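Local coordinates for ABC transporter, periplasmic substrate-binding protein (Thermotoga maritima, PDB 2HPG) that probably captures a small solute in the periplasm for uptake by a tripartite ATP-independent (TRAP) transporter, at residues D83-F95 against S220-I232. Sequence-based numbering, arbitrary orientation.
Sequences DIGVMNLAYFIDF and SETGHFLLINFEI
Thr-222 gives its carbonyl O to the hydroxyl of Tyr-91. Tyr-91 OH donates to Thr-222 O at 2.7 Å and stands above the carbonyl plane, 40° out of it. With CG anti to its carbonyl carbon (chi1 -64°), Tyr-91 reaches along the strand, and one ring face lies over His-224 CA. This CH-pi contact puts His-224 CA 3.8 Å from the centroid of the Tyr-91 ring. Gly-223 O receives two waters, both also bonded to Asp-94 OD2; OD1 of that carboxylate is salt-bridged to Lys-99. His-224 O accepts the backbone N of Tyr-91 at 2.8 Å, with an N-H...O angle of 156°. A phenylalanine in place of Tyr-91 would probably keep the CH-pi face but leave Thr-222 O without its hydroxyl donor.

Phe-225 turns a ring edge to the turn backbone, with CE1 3.6 Å from Ala-90 N. Beyond it the two backbones are joined through water. One water bridges Met-87 O and Leu-226 O. Leu-226 places CD2 3.8 Å from Ile-93 CG1. A second water accepts from Ile-228 N and probably donates to Met-87 O. Ile-228 brings CD1 to 3.7 Å from Met-87 CE. Phe-230 ends the row. Selenomethionine Met-87 sets SE at the ring edge, in its plane, a Met-aromatic contact. Ile-84 and Phe-230 point at each other from opposite directions, with Ile-84 CD1 3.7 Å from Phe-230 CE1.

The contact thus lays a 3-10 segment, a type II beta turn and the short helix 92-95 against a long central strand of the solute-binding fold. Strand 218-234 pairs antiparallel with 68-73 and 130-146. Helix 167-176 packs against Asn-88, Leu-89 and Phe-225, while helix 115-128 meets Ile-84 and Met-87. Helix 74-77 touches Met-87 and Phe-230.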
loop_
_atom_site.group_PDB
_atom_site.type_symbol
_atom_site.label_atom_id
_atom_site.label_comp_id
_atom_site.label_asym_id
_atom_site.label_seq_id
_atom_site.Cartn_x
_atom_site.Cartn_y
_atom_site.Cartn_z
ATOM N N ASP A 83 -1.947 8.237 14.199
ATOM C CA ASP A 83 -0.741 7.451 14.385
ATOM C C ASP A 83 -0.598 6.246 13.473
ATOM O O ASP A 83 0.526 5.824 13.186
ATOM C CB ASP A 83 -0.637 6.955 15.829
ATOM C CG ASP A 83 -0.253 8.040 16.797
ATOM O OD1 ASP A 83 -0.019 9.196 16.389
ATOM O OD2 ASP A 83 -0.178 7.711 17.999
ATOM N N ILE A 84 -1.711 5.671 13.034
ATOM C CA ILE A 84 -1.654 4.491 12.157
ATOM C C ILE A 84 -0.970 4.827 10.814
ATOM O O ILE A 84 -0.445 3.944 10.134
ATOM C CB ILE A 84 -3.058 3.882 11.925
ATOM C CG1 ILE A 84 -2.951 2.456 11.358
ATOM C CG2 ILE A 84 -3.901 4.762 11.017
ATOM C CD1 ILE A 84 -4.258 1.696 11.398
ATOM N N GLY A 85 -0.989 6.112 10.475
ATOM C CA GLY A 85 -0.316 6.686 9.315
ATOM C C GLY A 85 1.196 6.526 9.268
ATOM O O GLY A 85 1.804 6.692 8.206
ATOM N N VAL A 86 1.800 6.170 10.398
ATOM C CA VAL A 86 3.225 5.864 10.439
ATOM C C VAL A 86 3.606 4.728 9.455
ATOM O O VAL A 86 4.750 4.673 8.972
ATOM C CB VAL A 86 3.698 5.521 11.898
ATOM C CG1 VAL A 86 3.247 4.157 12.297
ATOM C CG2 VAL A 86 5.233 5.664 12.005
HETATM N N MSE A 87 2.651 3.850 9.139
HETATM C CA MSE A 87 2.931 2.694 8.274
HETATM C C MSE A 87 2.998 3.012 6.763
HETATM O O MSE A 87 3.246 2.105 5.963
HETATM C CB MSE A 87 1.932 1.578 8.545
HETATM C CG MSE A 87 1.831 1.244 10.028
HETATM SE SE MSE A 87 0.900 -0.371 10.452
HETATM C CE MSE A 87 1.400 -1.478 8.934
ATOM N N ASN A 88 2.807 4.273 6.389
ATOM C CA ASN A 88 2.957 4.719 4.985
ATOM C C ASN A 88 4.141 5.668 4.810
ATOM O O ASN A 88 4.333 6.274 3.741
ATOM C CB ASN A 88 1.665 5.394 4.481
ATOM C CG ASN A 88 1.281 4.951 3.064
ATOM O OD1 ASN A 88 2.033 5.150 2.117
ATOM N ND2 ASN A 88 0.142 4.313 2.937
ATOM N N LEU A 89 4.946 5.795 5.857
ATOM C CA LEU A 89 6.093 6.670 5.805
ATOM C C LEU A 89 7.337 5.944 5.267
ATOM O O LEU A 89 7.464 4.706 5.360
ATOM C CB LEU A 89 6.338 7.320 7.184
ATOM C CG LEU A 89 5.412 8.489 7.510
ATOM C CD1 LEU A 89 5.781 9.069 8.858
ATOM C CD2 LEU A 89 5.492 9.565 6.467
ATOM N N ALA A 90 8.225 6.733 4.667
ATOM C CA ALA A 90 9.434 6.210 4.031
ATOM C C ALA A 90 10.207 5.338 4.992
ATOM O O ALA A 90 10.378 5.699 6.140
ATOM C CB ALA A 90 10.321 7.352 3.515
ATOM N N TYR A 91 10.634 4.177 4.504
ATOM C CA TYR A 91 11.455 3.195 5.248
ATOM C C TYR A 91 10.853 2.576 6.499
ATOM O O TYR A 91 11.556 1.842 7.180
ATOM C CB TYR A 91 12.871 3.735 5.551
ATOM C CG TYR A 91 13.638 3.965 4.288
ATOM C CD1 TYR A 91 13.796 5.239 3.777
ATOM C CD2 TYR A 91 14.147 2.893 3.558
ATOM C CE1 TYR A 91 14.461 5.443 2.583
ATOM C CE2 TYR A 91 14.831 3.102 2.360
ATOM C CZ TYR A 91 14.989 4.371 1.893
ATOM O OH TYR A 91 15.645 4.581 0.691
ATOM N N PHE A 92 9.564 2.809 6.771
ATOM C CA PHE A 92 8.890 2.172 7.909
ATOM C C PHE A 92 9.247 0.686 8.092
ATOM O O PHE A 92 9.632 0.266 9.186
ATOM C CB PHE A 92 7.344 2.349 7.847
ATOM C CG PHE A 92 6.607 1.528 8.888
ATOM C CD1 PHE A 92 6.489 1.993 10.195
ATOM C CD2 PHE A 92 6.097 0.279 8.575
ATOM C CE1 PHE A 92 5.854 1.221 11.174
ATOM C CE2 PHE A 92 5.480 -0.511 9.538
ATOM C CZ PHE A 92 5.338 -0.029 10.845
ATOM N N ILE A 93 9.097 -0.144 7.065
ATOM C CA ILE A 93 9.306 -1.584 7.281
ATOM C C ILE A 93 10.789 -1.860 7.599
ATOM O O ILE A 93 11.118 -2.854 8.265
ATOM C CB ILE A 93 8.801 -2.473 6.100
ATOM C CG1 ILE A 93 8.337 -3.837 6.611
ATOM C CG2 ILE A 93 9.871 -2.670 5.053
ATOM C CD1 ILE A 93 6.965 -3.807 7.294
ATOM N N ASP A 94 11.675 -0.974 7.146
ATOM C CA ASP A 94 13.115 -1.140 7.419
ATOM C C ASP A 94 13.450 -0.750 8.843
ATOM O O ASP A 94 14.217 -1.431 9.507
ATOM C CB ASP A 94 13.977 -0.338 6.449
ATOM C CG ASP A 94 14.178 -1.051 5.136
ATOM O OD1 ASP A 94 15.232 -1.696 4.965
ATOM O OD2 ASP A 94 13.266 -1.003 4.295
ATOM N N PHE A 95 12.878 0.351 9.303
ATOM C CA PHE A 95 12.960 0.735 10.708
ATOM C C PHE A 95 12.369 -0.325 11.626
ATOM O O PHE A 95 12.811 -0.459 12.762
ATOM C CB PHE A 95 12.276 2.071 10.947
ATOM C CG PHE A 95 12.910 3.225 10.217
ATOM C CD1 PHE A 95 14.283 3.352 10.135
ATOM C CD2 PHE A 95 12.128 4.234 9.689
ATOM C CE1 PHE A 95 14.859 4.441 9.493
ATOM C CE2 PHE A 95 12.686 5.307 9.041
ATOM C CZ PHE A 95 14.055 5.413 8.941
ATOM N N SER A 220 16.134 3.553 -9.856
ATOM C CA SER A 220 17.122 3.578 -8.787
ATOM C C SER A 220 16.517 2.966 -7.532
ATOM O O SER A 220 15.500 3.460 -7.014
ATOM C CB SER A 220 17.582 5.004 -8.496
ATOM O OG SER A 220 17.869 5.729 -9.677
ATOM N N GLU A 221 17.138 1.885 -7.053
ATOM C CA GLU A 221 16.536 1.006 -6.072
ATOM C C GLU A 221 16.722 1.461 -4.629
ATOM O O GLU A 221 17.335 0.768 -3.800
ATOM C CB GLU A 221 17.033 -0.421 -6.263
ATOM C CG GLU A 221 16.522 -1.081 -7.544
ATOM C CD GLU A 221 16.817 -2.545 -7.569
ATOM O OE1 GLU A 221 17.726 -2.960 -6.835
ATOM O OE2 GLU A 221 16.178 -3.287 -8.330
ATOM N N THR A 222 16.136 2.616 -4.334
ATOM C CA THR A 222 16.137 3.176 -2.999
ATOM C C THR A 222 15.226 2.384 -2.074
ATOM O O THR A 222 15.430 2.414 -0.866
ATOM C CB THR A 222 15.672 4.611 -2.993
ATOM O OG1 THR A 222 14.499 4.724 -3.798
ATOM C CG2 THR A 222 16.758 5.547 -3.535
ATOM N N GLY A 223 14.221 1.701 -2.631
ATOM C CA GLY A 223 13.303 0.863 -1.849
ATOM C C GLY A 223 12.697 1.634 -0.670
ATOM O O GLY A 223 12.518 1.097 0.429
ATOM N N HIS A 224 12.382 2.896 -0.918
ATOM C CA HIS A 224 11.985 3.852 0.124
ATOM C C HIS A 224 10.549 3.680 0.682
ATOM O O HIS A 224 10.264 4.185 1.776
ATOM C CB HIS A 224 12.177 5.280 -0.397
ATOM C CG HIS A 224 11.434 5.547 -1.667
ATOM N ND1 HIS A 224 12.006 5.397 -2.910
ATOM C CD2 HIS A 224 10.144 5.885 -1.888
ATOM C CE1 HIS A 224 11.104 5.644 -3.841
ATOM N NE2 HIS A 224 9.964 5.951 -3.252
ATOM N N PHE A 225 9.652 3.006 -0.053
ATOM C CA PHE A 225 8.350 2.597 0.482
ATOM C C PHE A 225 8.142 1.112 0.264
ATOM O O PHE A 225 8.514 0.568 -0.775
ATOM C CB PHE A 225 7.152 3.286 -0.200
ATOM C CG PHE A 225 7.079 4.770 -0.032
ATOM C CD1 PHE A 225 7.021 5.354 1.218
ATOM C CD2 PHE A 225 6.969 5.576 -1.137
ATOM C CE1 PHE A 225 6.926 6.710 1.342
ATOM C CE2 PHE A 225 6.877 6.926 -1.025
ATOM C CZ PHE A 225 6.849 7.509 0.214
ATOM N N LEU A 226 7.558 0.456 1.264
ATOM C CA LEU A 226 6.858 -0.810 1.067
ATOM C C LEU A 226 5.371 -0.514 1.216
ATOM O O LEU A 226 4.917 -0.166 2.310
ATOM C CB LEU A 226 7.281 -1.859 2.092
ATOM C CG LEU A 226 6.591 -3.199 1.901
ATOM C CD1 LEU A 226 7.024 -3.847 0.592
ATOM C CD2 LEU A 226 6.828 -4.100 3.099
ATOM N N LEU A 227 4.618 -0.633 0.129
ATOM C CA LEU A 227 3.192 -0.290 0.132
ATOM C C LEU A 227 2.343 -1.368 0.796
ATOM O O LEU A 227 2.161 -2.482 0.267
ATOM C CB LEU A 227 2.703 0.030 -1.292
ATOM C CG LEU A 227 1.225 0.389 -1.489
ATOM C CD1 LEU A 227 0.666 1.246 -0.370
ATOM C CD2 LEU A 227 1.080 1.095 -2.855
ATOM N N ILE A 228 1.866 -1.029 1.988
ATOM C CA ILE A 228 1.024 -1.903 2.769
ATOM C C ILE A 228 -0.402 -1.415 2.599
ATOM O O ILE A 228 -0.729 -0.290 2.980
ATOM C CB ILE A 228 1.390 -1.832 4.264
ATOM C CG1 ILE A 228 2.862 -2.212 4.486
ATOM C CG2 ILE A 228 0.479 -2.757 5.074
ATOM C CD1 ILE A 228 3.381 -1.737 5.870
ATOM N N ASN A 229 -1.249 -2.252 2.032
ATOM C CA ASN A 229 -2.651 -1.888 1.887
ATOM C C ASN A 229 -3.460 -2.368 3.073
ATOM O O ASN A 229 -3.168 -3.423 3.667
ATOM C CB ASN A 229 -3.226 -2.431 0.587
ATOM C CG ASN A 229 -2.713 -1.688 -0.636
ATOM O OD1 ASN A 229 -1.957 -2.234 -1.438
ATOM N ND2 ASN A 229 -3.105 -0.423 -0.765
ATOM N N PHE A 230 -4.476 -1.576 3.415
ATOM C CA PHE A 230 -5.425 -1.913 4.467
ATOM C C PHE A 230 -6.771 -2.212 3.845
ATOM O O PHE A 230 -7.235 -1.476 2.995
ATOM C CB PHE A 230 -5.553 -0.751 5.438
ATOM C CG PHE A 230 -4.463 -0.697 6.440
ATOM C CD1 PHE A 230 -4.737 -0.892 7.779
ATOM C CD2 PHE A 230 -3.147 -0.495 6.045
ATOM C CE1 PHE A 230 -3.723 -0.856 8.704
ATOM C CE2 PHE A 230 -2.134 -0.469 6.973
ATOM C CZ PHE A 230 -2.434 -0.642 8.307
ATOM N N GLU A 231 -7.385 -3.310 4.265
ATOM C CA GLU A 231 -8.620 -3.785 3.663
ATOM C C GLU A 231 -9.726 -3.538 4.673
ATOM O O GLU A 231 -9.724 -4.125 5.750
ATOM C CB GLU A 231 -8.488 -5.270 3.310
ATOM C CG GLU A 231 -7.225 -5.612 2.518
ATOM C CD GLU A 231 -7.098 -4.822 1.228
ATOM O OE1 GLU A 231 -8.148 -4.611 0.608
ATOM O OE2 GLU A 231 -5.957 -4.415 0.843
ATOM N N ILE A 232 -10.629 -2.613 4.347
ATOM C CA ILE A 232 -11.623 -2.143 5.307
ATOM C C ILE A 232 -13.051 -2.460 4.876
ATOM O O ILE A 232 -13.329 -2.582 3.682
ATOM C CB ILE A 232 -11.471 -0.620 5.603
ATOM C CG1 ILE A 232 -11.774 0.235 4.361
ATOM C CG2 ILE A 232 -10.065 -0.323 6.119
ATOM C CD1 ILE A 232 -11.815 1.731 4.633
HETATM O O HOH W 1 5.553 0.657 4.935
HETATM O O HOH W 2 2.393 1.657 3.258
HETATM O O HOH W 3 6.961 2.584 3.820
HETATM O O HOH W 4 8.840 0.697 4.316
HETATM O O HOH W 5 14.413 -0.575 1.485
HETATM O O HOH W 6 11.324 0.532 2.889
#